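Local structure of methyltransferase (Geobacter sulfurreducens PCA, 3C3P) at the interface of chains A and B. The protein transfers a methyl group, with S-adenosyl-L-methionine as the likely donor and probably an oxygen atom of its substrate as the acceptor. Coordinates in Å, arbitrary orientation; residue numbers count along the deposited sequence, not the author numbering. Chains: chain A/B, Methyltransferase.

The interface of chains A and B. Residues chain A 193-194, 207, 209; chain B 46, 49-50.
The ring of A:Phe193 lies between B:Tyr49 on one face and the guanidinium of B:Arg46 on the other, a compact example of how an aromatic side chain from a strand can be clasped by one helix of a neighbouring subunit. A:Phe193 and A:Thr194 belong to strand 192-197, while B:Arg46, B:Tyr49 and B:Leu50 all lie on helix 42-55. With CG anti to the backbone N (chi1 180°), the phenyl group of A:Phe193 reaches away from its strand into this grip.

The cationic side is a cation-pi contact: B:Arg46 NH2 sits over the ring face, 4.0 Å from the centroid of A:Phe193 and displaced toward the rim. Guanidinium and ring are 28° from parallel, and a bend at chi3 folds the arginine chain back over the phenyl group. The same NH2 donates a fairly straight hydrogen bond of 2.9 Å to the backbone O of A:Thr194, which lies somewhat out of the guanidinium plane; this is likely to help hold the guanidinium above the ring.

Apolar packing supplies the opposite face, where CD2 of B:Tyr49 stands over the ring centre, 3.7 Å from CE2 of A:Phe193. The two rings meet obliquely, planes about 51° apart, with the CD2-CE2 side of the tyrosine against the phenyl face. An alanine in place of A:Phe193 would probably leave a gap between B:Tyr49 and B:Arg46, with the guanidinium deprived of its aromatic partner and freer to turn.

The dimer is two-fold symmetric, so the same contact recurs across the axis, although the crystal does not by itself show that it forms in the cell. Beside the clasp, B:Leu50 extends the apolar contact toward strand 203-208, its CD1 methyl meeting CB of A:Tyr207 at 3.6 Å.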
ATOM      1  N   PHE A 193       8.208   5.850   8.764  1.00 28.60           N
ATOM      2  CA  PHE A 193       7.006   5.161   9.214  1.00 29.10           C
ATOM      3  C   PHE A 193       6.968   3.874   8.361  1.00 29.52           C
ATOM      4  O   PHE A 193       6.832   3.909   7.128  1.00 28.97           O
ATOM      5  CB  PHE A 193       5.695   5.937   9.092  1.00 29.05           C
ATOM      6  CG  PHE A 193       4.517   5.142   9.572  1.00 28.87           C
ATOM      7  CD1 PHE A 193       4.129   5.195  10.907  1.00 29.82           C
ATOM      8  CD2 PHE A 193       3.833   4.280   8.701  1.00 31.09           C
ATOM      9  CE1 PHE A 193       3.050   4.439  11.364  1.00 29.62           C
ATOM     10  CE2 PHE A 193       2.767   3.524   9.140  1.00 31.19           C
ATOM     11  CZ  PHE A 193       2.373   3.591  10.483  1.00 29.27           C
ATOM     12  N   THR A 194       7.021   2.737   9.031  1.00 28.56           N
ATOM     13  CA  THR A 194       7.108   1.461   8.317  1.00 30.88           C
ATOM     14  C   THR A 194       6.047   0.411   8.623  1.00 29.98           C
ATOM     15  O   THR A 194       5.460   0.363   9.680  1.00 28.96           O
ATOM     16  CB  THR A 194       8.524   0.785   8.654  1.00 32.21           C
ATOM     17  OG1 THR A 194       9.618   1.683   8.366  1.00 33.93           O
ATOM     18  CG2 THR A 194       8.756  -0.497   7.866  1.00 33.37           C
ATOM     19  N   TYR A 207       7.902   4.969   4.709  1.00 28.72           N
ATOM     20  CA  TYR A 207       7.573   6.331   4.308  1.00 28.99           C
ATOM     21  C   TYR A 207       8.466   7.284   5.075  1.00 29.60           C
ATOM     22  O   TYR A 207       8.509   7.254   6.296  1.00 29.16           O
ATOM     23  CB  TYR A 207       6.112   6.635   4.610  1.00 28.68           C
ATOM     24  CG  TYR A 207       5.652   8.026   4.295  1.00 28.81           C
ATOM     25  CD1 TYR A 207       5.215   8.346   3.010  1.00 29.44           C
ATOM     26  CD2 TYR A 207       5.630   9.019   5.259  1.00 29.13           C
ATOM     27  CE1 TYR A 207       4.798   9.615   2.703  1.00 29.32           C
ATOM     28  CE2 TYR A 207       5.210  10.269   4.964  1.00 29.47           C
ATOM     29  CZ  TYR A 207       4.776  10.560   3.681  1.00 29.62           C
ATOM     30  OH  TYR A 207       4.341  11.816   3.388  1.00 30.23           O
ATOM     31  N   LEU A 209       9.295  10.384   6.812  1.00 30.15           N
ATOM     32  CA  LEU A 209       8.575  11.447   7.539  1.00 29.59           C
ATOM     33  C   LEU A 209       9.099  12.839   7.189  1.00 28.24           C
ATOM     34  O   LEU A 209      10.253  13.010   6.868  1.00 26.85           O
ATOM     35  CB  LEU A 209       8.579  11.142   9.054  1.00 29.88           C
ATOM     36  CG  LEU A 209       7.838   9.868   9.462  1.00 29.43           C
ATOM     37  CD1 LEU A 209       8.088   9.549  10.924  1.00 30.89           C
ATOM     38  CD2 LEU A 209       6.346   9.980   9.189  1.00 30.54           C
TER
ATOM     39  N   ARG B  46      -2.213   0.923  10.778  1.00 25.21           N
ATOM     40  CA  ARG B  46      -0.921   1.416  10.327  1.00 26.12           C
ATOM     41  C   ARG B  46      -0.889   1.545   8.780  1.00 27.55           C
ATOM     42  O   ARG B  46      -0.327   2.488   8.235  1.00 27.65           O
ATOM     43  CB  ARG B  46       0.238   0.568  10.887  1.00 26.22           C
ATOM     44  CG  ARG B  46       0.415   0.727  12.416  1.00 26.81           C
ATOM     45  CD  ARG B  46       1.537  -0.133  13.005  1.00 27.06           C
ATOM     46  NE  ARG B  46       2.836   0.178  12.438  1.00 28.16           N
ATOM     47  CZ  ARG B  46       3.604   1.164  12.865  1.00 29.00           C
ATOM     48  NH1 ARG B  46       3.190   1.938  13.846  1.00 27.15           N
ATOM     49  NH2 ARG B  46       4.753   1.380  12.288  1.00 30.06           N
ATOM     50  N   TYR B  49      -2.836   4.584   7.687  1.00 28.12           N
ATOM     51  CA  TYR B  49      -2.023   5.784   7.914  1.00 27.85           C
ATOM     52  C   TYR B  49      -1.016   5.988   6.769  1.00 26.36           C
ATOM     53  O   TYR B  49      -0.933   7.057   6.171  1.00 27.62           O
ATOM     54  CB  TYR B  49      -1.296   5.729   9.300  1.00 28.01           C
ATOM     55  CG  TYR B  49      -0.347   6.860   9.526  1.00 28.50           C
ATOM     56  CD1 TYR B  49      -0.769   8.031  10.118  1.00 28.30           C
ATOM     57  CD2 TYR B  49       0.987   6.769   9.124  1.00 28.73           C
ATOM     58  CE1 TYR B  49       0.105   9.140  10.291  1.00 29.05           C
ATOM     59  CE2 TYR B  49       1.869   7.842   9.296  1.00 29.19           C
ATOM     60  CZ  TYR B  49       1.420   9.033   9.902  1.00 29.24           C
ATOM     61  OH  TYR B  49       2.278  10.106  10.059  1.00 27.79           O
ATOM     62  N   LEU B  50      -0.323   4.913   6.437  1.00 27.66           N
ATOM     63  CA  LEU B  50       0.687   4.902   5.374  0.50 27.29           C
ATOM     64  C   LEU B  50       0.098   5.350   4.058  1.00 27.37           C
ATOM     65  O   LEU B  50       0.603   6.213   3.377  1.00 27.10           O
ATOM     66  CB  LEU B  50       1.237   3.482   5.190  0.50 26.49           C
ATOM     67  CG  LEU B  50       2.247   3.309   4.046  0.50 26.47           C
ATOM     68  CD1 LEU B  50       3.424   4.270   4.211  0.50 26.00           C
ATOM     69  CD2 LEU B  50       2.731   1.870   3.950  0.50 24.62           C
TER